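Local coordinates for protein carbonic anhydrase (Neosartorya fumigata, PDB 7COJ) that binds one zinc ion per subunit and probably catalyses the reversible hydration of carbon dioxide to hydrogencarbonate, as a beta-class carbonic anhydrase, at residues A[112-117]-A[167-172]; A[143-148]-A[225-230]; A[160-165]-A[238-243]. All coordinates share one frame; numbering follows the deposited sequence.

Overall arrangement
All three contacts belong to one alpha/beta core of the beta-class carbonic anhydrase. Contact 1 pairs two central strands of the sheet. Contact 2 lies about 16 Å from it, centre to centre, near the zinc-binding end. The two contacts meet where I147 CD1 packs on I172 CD1 at 3.5 Å. Contact 3 lies about 11 Å from contact 1, between centres, on the helices covering the L115 side of the sheet. A probable hydrogen bond of 3.1 Å runs from V167 N to A161 O. Contacts 2 and 3 do not touch. The A144 side chain is about 5 Å from zinc, while contact 3 is away from its own subunit's metal site. One acetazolamide is near I143 and another is modelled over F160.

Contact 1: A[112-117]-A[167-172]; sequences PEILWI and VKHVVI
E113 O accepts two backbone N-H groups, from K168 and H169. K168 N is 2.9 Å from E113 O and approaches from above the carbonyl plane. H169 N meets the same E113 O at 3.0 Å, nearly in line with the C=O bond. This fork starts the parallel pairing of strands 114-119 and 169-175. L115 N then donates to H169 O, V171 N to L115 O at 2.7 Å, and I117 N to V171 O. These three bonds are almost straight.

On one face, L115 and V170 lie side by side, with L115 CD2 3.9 Å from V170 CG1. Helix 152-164 covers L115 through V157, I158 and A161. On the other face, V171 CG1 is anti to the backbone N (chi1 176°) and reaches W116 CE3 at 3.9 Å. V171 CG2 touches I114 CG2.

At the strand starts, E113 runs alongside K168. The salt bridge from E113 OE1 to K168 NZ is long, 3.7 Å. A water donates to E113 OE1 and has a weak link to H169 NE2. H169 ND1 is hydrogen-bonded to H253 NE2. The pairing therefore rests on buried backbone bonds and aliphatic packing, with the ion pair a looser addition at one end.

Contact 2: A[143-148]-A[225-230]; sequences IANVIH and ELNVKE. With AZM (5-acetamido-1,3,4-thiadiazole-2-sulfonamide), chain F.
A144 O faces the side-chain amide of N227 and accepts a weak hydrogen bond from N227 ND2, 2.8 Å long but bent to 125°. N227 CG is anti to its backbone N (chi1 -177°), which sends the amide from helix 216-236 toward the 143-148 loop. N145 ND2 comes within 3.4 Å of N227 ND2. Both are donors, and one water resolves the conflict by accepting from each. The two amide planes are turned 39° apart. The methyl V228 CG2 lies 4.0 Å from N145 ND2, a plain van der Waals contact.

Two more waters bridge the gap. One donates to N145 O, at 2.7 Å, and to N227 O. The other accepts from I147 N and donates to N227 OD1. N227 thus meets the loop through its ND2, OD1 and backbone O. A144 and N145 both have left-handed backbone angles, which turn the loop sharply here. I143 CG2 lies 3.8 Å from S2 of acetazolamide, which is also hydrogen-bonded to Q110 NE2 of a neighbouring subunit.

N145 packs on the zinc ligand C119, and A144 on the zinc ligand C178. The loop is wedged between helices 193-206 and 216-236 and strands 114-119 and 169-175, where N145 and I147 meet I172, and I147 also meets I117.

Contact 3: A[160-165]-A[238-243]; sequences FAVRHL and KSVVLE. With AZM (5-acetamido-1,3,4-thiadiazole-2-sulfonamide), chain H.
V162 and R163 meet V240, V241 and E243 where two helices of the alpha/beta fold, 152-164 and 239-248, pack against each other. Each helix leads into a parallel strand of the central sheet. The axes of segments 160-164 and 239-243 pass 9.4 Å apart at an angle of 46°.

The apolar part is made by valines. V162 CG1 is 3.9 Å from V240 CG2 and also reaches the V240 carbonyl O. V162 CG2 touches V241 CG2 more loosely, at 4.3 Å. I158, one turn earlier on helix 152-164, also covers V241.

The guanidinium of R163 joins both kinds of contact. V240 CG2 sits over one face of it, 3.5 Å above the plane and toward the rim. The R163 chain bends at chi3 (-42°), which lays the flat group across the valine.

The charged contact is a salt bridge with a hydrogen bond, R163 NH1 to E243 OE1 at 3.2 Å. R163 NE has a further salt bridge with E159, so two carboxylates hold the group.

Within 160-165 the helix widens into a pi-type turn, and F160 O accepts from both H164 N and L165 N. Away from V240, acetazolamide lies over one face of the F160 ring, but is modelled too close for the detail to be relied on.

The E243 carboxylate is gripped at both oxygens: OE1 on its syn side by R163, and E243 OE2 on its anti side by S239 OG at 2.7 Å.

Contact 1: A[112-117]-A[167-172]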
loop_
_atom_site.group_PDB
_atom_site.type_symbol
_atom_site.label_atom_id
_atom_site.label_comp_id
_atom_site.label_asym_id
_atom_site.label_seq_id
_atom_site.Cartn_x
_atom_site.Cartn_y
_atom_site.Cartn_z
ATOM N N PRO A 112 7.416 25.863 -7.074
ATOM C CA PRO A 112 8.721 25.248 -7.188
ATOM C C PRO A 112 8.905 24.689 -8.600
ATOM O O PRO A 112 7.970 24.221 -9.166
ATOM C CB PRO A 112 8.670 24.111 -6.145
ATOM C CG PRO A 112 7.199 23.751 -6.131
ATOM C CD PRO A 112 6.499 25.087 -6.230
ATOM N N GLU A 113 10.124 24.684 -9.093
ATOM C CA GLU A 113 10.473 24.140 -10.429
ATOM C C GLU A 113 11.096 22.746 -10.303
ATOM O O GLU A 113 11.340 22.105 -11.356
ATOM C CB GLU A 113 11.403 25.144 -11.119
ATOM C CG GLU A 113 10.683 26.464 -11.386
ATOM C CD GLU A 113 11.388 27.433 -12.332
ATOM O OE1 GLU A 113 12.207 26.978 -13.160
ATOM O OE2 GLU A 113 11.061 28.653 -12.280
ATOM N N ILE A 114 11.322 22.271 -9.068
ATOM C CA ILE A 114 12.063 21.006 -8.793
ATOM C C ILE A 114 11.217 20.134 -7.864
ATOM O O ILE A 114 10.718 20.661 -6.833
ATOM C CB ILE A 114 13.438 21.278 -8.184
ATOM C CG1 ILE A 114 14.304 22.145 -9.107
ATOM C CG2 ILE A 114 14.137 19.956 -7.830
ATOM C CD1 ILE A 114 15.544 22.712 -8.458
ATOM N N LEU A 115 11.025 18.867 -8.243
ATOM C CA LEU A 115 10.592 17.785 -7.329
ATOM C C LEU A 115 11.841 16.999 -6.960
ATOM O O LEU A 115 12.589 16.533 -7.871
ATOM C CB LEU A 115 9.521 16.897 -7.985
ATOM C CG LEU A 115 9.304 15.533 -7.314
ATOM C CD1 LEU A 115 8.829 15.695 -5.874
ATOM C CD2 LEU A 115 8.333 14.668 -8.092
ATOM N N TRP A 116 12.083 16.899 -5.662
ATOM C CA TRP A 116 13.209 16.123 -5.085
ATOM C C TRP A 116 12.619 14.880 -4.426
ATOM O O TRP A 116 11.748 15.013 -3.534
ATOM C CB TRP A 116 13.953 16.981 -4.081
ATOM C CG TRP A 116 15.066 16.338 -3.332
ATOM C CD1 TRP A 116 14.964 15.565 -2.217
ATOM C CD2 TRP A 116 16.464 16.488 -3.590
ATOM N NE1 TRP A 116 16.206 15.220 -1.771
ATOM C CE2 TRP A 116 17.152 15.769 -2.593
ATOM C CE3 TRP A 116 17.209 17.157 -4.563
ATOM C CZ2 TRP A 116 18.536 15.702 -2.538
ATOM C CZ3 TRP A 116 18.575 17.103 -4.503
ATOM C CH2 TRP A 116 19.233 16.389 -3.503
ATOM N N ILE A 117 13.089 13.720 -4.851
ATOM C CA ILE A 117 12.840 12.427 -4.174
ATOM C C ILE A 117 14.195 11.964 -3.630
ATOM O O ILE A 117 15.113 11.678 -4.439
ATOM C CB ILE A 117 12.209 11.423 -5.151
ATOM C CG1 ILE A 117 10.875 11.952 -5.675
ATOM C CG2 ILE A 117 12.079 10.052 -4.504
ATOM C CD1 ILE A 117 10.241 11.087 -6.721
ATOM N N VAL A 167 6.307 21.082 -12.287
ATOM C CA VAL A 167 7.765 21.223 -12.076
ATOM C C VAL A 167 8.471 20.942 -13.415
ATOM O O VAL A 167 7.983 20.110 -14.211
ATOM C CB VAL A 167 8.273 20.261 -10.972
ATOM C CG1 VAL A 167 7.678 20.620 -9.615
ATOM C CG2 VAL A 167 8.001 18.804 -11.305
ATOM N N LYS A 168 9.623 21.558 -13.613
ATOM C CA LYS A 168 10.462 21.381 -14.827
ATOM C C LYS A 168 11.453 20.244 -14.619
ATOM O O LYS A 168 11.975 19.696 -15.624
ATOM C CB LYS A 168 11.182 22.690 -15.146
ATOM C CG LYS A 168 10.246 23.837 -15.532
ATOM C CD LYS A 168 10.975 25.162 -15.795
ATOM C CE LYS A 168 10.046 26.248 -16.299
ATOM N NZ LYS A 168 9.104 26.659 -15.232
ATOM N N HIS A 169 11.724 19.876 -13.360
ATOM C CA HIS A 169 12.776 18.879 -13.048
ATOM C C HIS A 169 12.297 17.905 -11.977
ATOM O O HIS A 169 11.735 18.391 -10.962
ATOM C CB HIS A 169 14.041 19.563 -12.550
ATOM C CG HIS A 169 14.609 20.533 -13.511
ATOM N ND1 HIS A 169 15.382 20.111 -14.601
ATOM C CD2 HIS A 169 14.483 21.880 -13.594
ATOM C CE1 HIS A 169 15.774 21.187 -15.268
ATOM N NE2 HIS A 169 15.229 22.277 -14.682
ATOM N N VAL A 170 12.546 16.616 -12.188
ATOM C CA VAL A 170 12.386 15.594 -11.131
ATOM C C VAL A 170 13.779 15.056 -10.857
ATOM O O VAL A 170 14.443 14.541 -11.803
ATOM C CB VAL A 170 11.418 14.464 -11.496
ATOM C CG1 VAL A 170 11.335 13.472 -10.339
ATOM C CG2 VAL A 170 10.043 14.992 -11.819
ATOM N N VAL A 171 14.206 15.147 -9.610
ATOM C CA VAL A 171 15.546 14.680 -9.189
ATOM C C VAL A 171 15.348 13.484 -8.266
ATOM O O VAL A 171 14.608 13.629 -7.246
ATOM C CB VAL A 171 16.319 15.806 -8.476
ATOM C CG1 VAL A 171 17.649 15.331 -7.946
ATOM C CG2 VAL A 171 16.503 17.034 -9.354
ATOM N N ILE A 172 16.001 12.364 -8.573
ATOM C CA ILE A 172 16.098 11.257 -7.597
ATOM C C ILE A 172 17.518 11.308 -7.075
ATOM O O ILE A 172 18.480 11.211 -7.897
ATOM C CB ILE A 172 15.697 9.885 -8.162
ATOM C CG1 ILE A 172 14.248 9.904 -8.647
ATOM C CG2 ILE A 172 15.910 8.812 -7.102
ATOM C CD1 ILE A 172 13.829 8.613 -9.286
HETATM O O HOH W 1 14.196 25.385 -14.131
#

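Contact 2: A[143-148]-A[225-230]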
loop_
_atom_site.group_PDB
_atom_site.type_symbol
_atom_site.label_atom_id
_atom_site.label_comp_id
_atom_site.label_asym_id
_atom_site.label_seq_id
_atom_site.Cartn_x
_atom_site.Cartn_y
_atom_site.Cartn_z
ATOM N N ILE A 143 12.826 5.929 3.105
ATOM C CA ILE A 143 14.036 5.102 3.377
ATOM C C ILE A 143 14.651 4.710 2.022
ATOM O O ILE A 143 13.989 3.972 1.253
ATOM C CB ILE A 143 13.694 3.852 4.199
ATOM C CG1 ILE A 143 13.100 4.197 5.577
ATOM C CG2 ILE A 143 14.907 2.953 4.313
ATOM C CD1 ILE A 143 14.050 4.929 6.443
ATOM N N ALA A 144 15.885 5.141 1.781
ATOM C CA ALA A 144 16.725 4.764 0.627
ATOM C C ALA A 144 16.116 5.256 -0.694
ATOM O O ALA A 144 16.481 4.712 -1.765
ATOM C CB ALA A 144 16.930 3.270 0.607
ATOM N N ASN A 145 15.314 6.320 -0.663
ATOM C CA ASN A 145 14.812 6.982 -1.896
ATOM C C ASN A 145 14.323 5.904 -2.869
ATOM O O ASN A 145 14.643 5.974 -4.052
ATOM C CB ASN A 145 15.870 7.913 -2.530
ATOM C CG ASN A 145 17.256 7.329 -2.693
ATOM O OD1 ASN A 145 18.070 7.360 -1.754
ATOM N ND2 ASN A 145 17.550 6.820 -3.896
ATOM N N VAL A 146 13.507 4.973 -2.385
ATOM C CA VAL A 146 12.986 3.834 -3.187
ATOM C C VAL A 146 11.665 4.234 -3.827
ATOM O O VAL A 146 10.796 4.755 -3.123
ATOM C CB VAL A 146 12.825 2.570 -2.331
ATOM C CG1 VAL A 146 12.249 1.426 -3.154
ATOM C CG2 VAL A 146 14.151 2.180 -1.719
ATOM N N ILE A 147 11.528 4.003 -5.123
ATOM C CA ILE A 147 10.232 4.174 -5.824
ATOM C C ILE A 147 9.634 2.797 -6.089
ATOM O O ILE A 147 10.042 2.133 -7.028
ATOM C CB ILE A 147 10.416 5.031 -7.084
ATOM C CG1 ILE A 147 11.032 6.375 -6.677
ATOM C CG2 ILE A 147 9.086 5.188 -7.802
ATOM C CD1 ILE A 147 10.936 7.440 -7.702
ATOM N N HIS A 148 8.672 2.392 -5.260
ATOM C CA HIS A 148 7.829 1.199 -5.483
ATOM C C HIS A 148 6.803 1.654 -6.518
ATOM O O HIS A 148 6.149 2.692 -6.329
ATOM C CB HIS A 148 7.109 0.755 -4.210
ATOM C CG HIS A 148 7.984 0.232 -3.122
ATOM N ND1 HIS A 148 8.058 -1.134 -2.864
ATOM C CD2 HIS A 148 8.797 0.855 -2.249
ATOM C CE1 HIS A 148 8.858 -1.315 -1.841
ATOM N NE2 HIS A 148 9.345 -0.106 -1.442
ATOM N N GLU A 225 23.625 3.565 -6.679
ATOM C CA GLU A 225 23.529 4.098 -8.057
ATOM C C GLU A 225 22.467 3.345 -8.849
ATOM O O GLU A 225 21.682 4.001 -9.519
ATOM C CB GLU A 225 24.890 3.997 -8.753
ATOM C CG GLU A 225 25.916 4.905 -8.104
ATOM C CD GLU A 225 27.343 4.715 -8.580
ATOM O OE1 GLU A 225 27.612 3.650 -9.165
ATOM O OE2 GLU A 225 28.163 5.588 -8.301
ATOM N N LEU A 226 22.487 2.013 -8.808
ATOM C CA LEU A 226 21.502 1.159 -9.514
ATOM C C LEU A 226 20.087 1.505 -9.032
ATOM O O LEU A 226 19.163 1.508 -9.827
ATOM C CB LEU A 226 21.828 -0.307 -9.234
ATOM C CG LEU A 226 23.070 -0.861 -9.939
ATOM C CD1 LEU A 226 23.405 -2.212 -9.341
ATOM C CD2 LEU A 226 22.815 -0.979 -11.431
ATOM N N ASN A 227 19.940 1.783 -7.742
ATOM C CA ASN A 227 18.642 2.158 -7.129
ATOM C C ASN A 227 18.152 3.492 -7.695
ATOM O O ASN A 227 16.958 3.580 -8.027
ATOM C CB ASN A 227 18.758 2.146 -5.609
ATOM C CG ASN A 227 17.428 2.453 -4.957
ATOM O OD1 ASN A 227 16.420 1.835 -5.324
ATOM N ND2 ASN A 227 17.437 3.399 -4.019
ATOM N N VAL A 228 19.022 4.502 -7.809
ATOM C CA VAL A 228 18.635 5.797 -8.427
ATOM C C VAL A 228 18.198 5.533 -9.882
ATOM O O VAL A 228 17.145 6.037 -10.299
ATOM C CB VAL A 228 19.771 6.829 -8.347
ATOM C CG1 VAL A 228 19.459 8.050 -9.192
ATOM C CG2 VAL A 228 20.072 7.252 -6.909
ATOM N N LYS A 229 18.958 4.751 -10.629
ATOM C CA LYS A 229 18.649 4.496 -12.056
ATOM C C LYS A 229 17.340 3.720 -12.146
ATOM O O LYS A 229 16.546 4.037 -13.019
ATOM C CB LYS A 229 19.835 3.784 -12.720
ATOM C CG LYS A 229 21.007 4.699 -12.971
ATOM C CD LYS A 229 22.287 3.967 -13.373
ATOM C CE LYS A 229 23.257 4.874 -14.109
ATOM N NZ LYS A 229 24.674 4.623 -13.730
ATOM N N GLU A 230 17.113 2.742 -11.263
ATOM C CA GLU A 230 15.858 1.970 -11.279
ATOM C C GLU A 230 14.710 2.903 -10.902
ATOM O O GLU A 230 13.609 2.750 -11.456
ATOM C CB GLU A 230 15.891 0.765 -10.351
ATOM C CG GLU A 230 14.784 -0.236 -10.649
ATOM C CD GLU A 230 14.942 -0.988 -11.977
ATOM O OE1 GLU A 230 16.054 -0.966 -12.566
ATOM O OE2 GLU A 230 13.974 -1.649 -12.375
HETATM C C1 AZM F . 19.069 4.284 6.651
HETATM C C2 AZM F . 19.015 2.073 7.472
HETATM C C3 AZM F . 17.626 0.105 7.621
HETATM C C4 AZM F . 17.509 -1.240 8.277
HETATM N N1 AZM F . 20.075 6.172 5.055
HETATM N N2 AZM F . 20.152 2.681 7.717
HETATM N N3 AZM F . 20.146 3.993 7.284
HETATM N N4 AZM F . 18.770 0.791 7.899
HETATM O O1 AZM F . 17.649 5.613 5.115
HETATM O O2 AZM F . 18.775 6.771 7.016
HETATM O O3 AZM F . 16.758 0.601 6.922
HETATM S S1 AZM F . 18.787 5.865 5.923
HETATM S S2 AZM F . 17.895 3.040 6.607
HETATM O O HOH W 2 19.998 5.057 -3.887
HETATM O O HOH W 3 15.112 5.317 -6.657
HETATM O O HOH W 4 13.693 2.696 -6.430
#

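Contact 3: A[160-165]-A[238-243]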
loop_
_atom_site.group_PDB
_atom_site.type_symbol
_atom_site.label_atom_id
_atom_site.label_comp_id
_atom_site.label_asym_id
_atom_site.label_seq_id
_atom_site.Cartn_x
_atom_site.Cartn_y
_atom_site.Cartn_z
ATOM N N PHE A 160 0.953 15.088 -8.209
ATOM C CA PHE A 160 0.748 16.507 -7.833
ATOM C C PHE A 160 1.848 17.398 -8.392
ATOM O O PHE A 160 1.531 18.412 -9.028
ATOM C CB PHE A 160 0.632 16.691 -6.329
ATOM C CG PHE A 160 0.374 18.117 -5.980
ATOM C CD1 PHE A 160 -0.817 18.722 -6.356
ATOM C CD2 PHE A 160 1.343 18.884 -5.361
ATOM C CE1 PHE A 160 -1.051 20.060 -6.054
ATOM C CE2 PHE A 160 1.101 20.212 -5.043
ATOM C CZ PHE A 160 -0.089 20.802 -5.404
ATOM N N ALA A 161 3.110 17.031 -8.200
ATOM C CA ALA A 161 4.240 17.882 -8.612
ATOM C C ALA A 161 4.255 18.000 -10.144
ATOM O O ALA A 161 4.518 19.106 -10.640
ATOM C CB ALA A 161 5.550 17.338 -8.117
ATOM N N VAL A 162 4.012 16.909 -10.862
ATOM C CA VAL A 162 4.167 16.896 -12.341
ATOM C C VAL A 162 2.910 17.496 -12.983
ATOM O O VAL A 162 3.068 18.384 -13.808
ATOM C CB VAL A 162 4.507 15.504 -12.888
ATOM C CG1 VAL A 162 4.574 15.499 -14.412
ATOM C CG2 VAL A 162 5.841 15.031 -12.359
ATOM N N ARG A 163 1.716 17.045 -12.614
ATOM C CA ARG A 163 0.482 17.493 -13.307
ATOM C C ARG A 163 0.042 18.863 -12.770
ATOM O O ARG A 163 -0.368 19.680 -13.580
ATOM C CB ARG A 163 -0.663 16.483 -13.210
ATOM C CG ARG A 163 -1.796 16.768 -14.194
ATOM C CD ARG A 163 -2.973 15.822 -14.236
ATOM N NE ARG A 163 -2.577 14.431 -14.151
ATOM C CZ ARG A 163 -2.254 13.607 -15.155
ATOM N NH1 ARG A 163 -2.190 14.030 -16.404
ATOM N NH2 ARG A 163 -1.945 12.344 -14.879
ATOM N N HIS A 164 0.077 19.111 -11.461
ATOM C CA HIS A 164 -0.516 20.340 -10.868
ATOM C C HIS A 164 0.531 21.453 -10.763
ATOM O O HIS A 164 0.279 22.533 -11.250
ATOM C CB HIS A 164 -1.209 20.030 -9.538
ATOM C CG HIS A 164 -2.311 19.033 -9.672
ATOM N ND1 HIS A 164 -3.649 19.378 -9.645
ATOM C CD2 HIS A 164 -2.285 17.695 -9.858
ATOM C CE1 HIS A 164 -4.382 18.288 -9.812
ATOM N NE2 HIS A 164 -3.566 17.245 -9.947
ATOM N N LEU A 165 1.678 21.217 -10.146
ATOM C CA LEU A 165 2.670 22.291 -9.951
ATOM C C LEU A 165 3.446 22.482 -11.246
ATOM O O LEU A 165 4.033 23.539 -11.378
ATOM C CB LEU A 165 3.619 21.944 -8.803
ATOM C CG LEU A 165 2.984 21.928 -7.416
ATOM C CD1 LEU A 165 4.042 21.623 -6.358
ATOM C CD2 LEU A 165 2.274 23.229 -7.081
ATOM N N LYS A 238 5.412 6.121 -15.459
ATOM C CA LYS A 238 4.138 6.744 -15.033
ATOM C C LYS A 238 3.680 7.633 -16.182
ATOM O O LYS A 238 4.503 8.470 -16.617
ATOM C CB LYS A 238 4.390 7.511 -13.741
ATOM C CG LYS A 238 4.808 6.612 -12.589
ATOM C CD LYS A 238 5.131 7.410 -11.359
ATOM C CE LYS A 238 5.608 6.557 -10.204
ATOM N NZ LYS A 238 4.718 5.405 -9.931
ATOM N N SER A 239 2.440 7.456 -16.646
ATOM C CA SER A 239 1.893 8.216 -17.800
ATOM C C SER A 239 2.070 9.725 -17.566
ATOM O O SER A 239 2.475 10.429 -18.514
ATOM C CB SER A 239 0.456 7.862 -18.064
ATOM O OG SER A 239 0.092 8.308 -19.365
ATOM N N VAL A 240 1.814 10.209 -16.340
ATOM C CA VAL A 240 1.884 11.663 -15.998
ATOM C C VAL A 240 3.282 12.197 -16.329
ATOM O O VAL A 240 3.410 13.340 -16.820
ATOM C CB VAL A 240 1.470 11.929 -14.535
ATOM C CG1 VAL A 240 2.433 11.319 -13.521
ATOM C CG2 VAL A 240 1.301 13.422 -14.286
ATOM N N VAL A 241 4.317 11.413 -16.079
ATOM C CA VAL A 241 5.723 11.822 -16.317
ATOM C C VAL A 241 5.998 11.744 -17.822
ATOM O O VAL A 241 6.630 12.687 -18.359
ATOM C CB VAL A 241 6.717 10.950 -15.529
ATOM C CG1 VAL A 241 8.139 11.175 -15.998
ATOM C CG2 VAL A 241 6.591 11.185 -14.024
ATOM N N LEU A 242 5.611 10.650 -18.480
ATOM C CA LEU A 242 5.838 10.494 -19.950
ATOM C C LEU A 242 5.133 11.659 -20.685
ATOM O O LEU A 242 5.742 12.263 -21.581
ATOM C CB LEU A 242 5.283 9.145 -20.401
ATOM C CG LEU A 242 6.071 7.921 -19.946
ATOM C CD1 LEU A 242 5.248 6.646 -20.117
ATOM C CD2 LEU A 242 7.399 7.831 -20.697
ATOM N N GLU A 243 3.909 11.984 -20.281
ATOM C CA GLU A 243 3.124 13.104 -20.870
ATOM C C GLU A 243 3.904 14.425 -20.710
ATOM O O GLU A 243 4.024 15.175 -21.674
ATOM C CB GLU A 243 1.740 13.191 -20.226
ATOM C CG GLU A 243 0.781 12.069 -20.605
ATOM C CD GLU A 243 -0.394 11.966 -19.636
ATOM O OE1 GLU A 243 -0.822 13.031 -19.111
ATOM O OE2 GLU A 243 -0.858 10.836 -19.352
HETATM C C1 AZM H . -0.494 20.429 -1.840
HETATM C C2 AZM H . -2.287 20.007 -3.276
HETATM C C3 AZM H . -3.644 18.235 -4.139
HETATM C C4 AZM H . -4.759 17.934 -5.101
HETATM N N1 AZM H . 0.625 21.395 0.415
HETATM N N2 AZM H . -2.061 21.287 -3.134
HETATM N N3 AZM H . -0.984 21.530 -2.304
HETATM N N4 AZM H . -3.311 19.552 -4.049
HETATM O O1 AZM H . 0.821 19.040 -0.249
HETATM O O2 AZM H . 2.012 20.800 -1.503
HETATM O O3 AZM H . -3.049 17.397 -3.475
HETATM S S1 AZM H . 0.887 20.368 -0.744
HETATM S S2 AZM H . -1.224 18.981 -2.391
#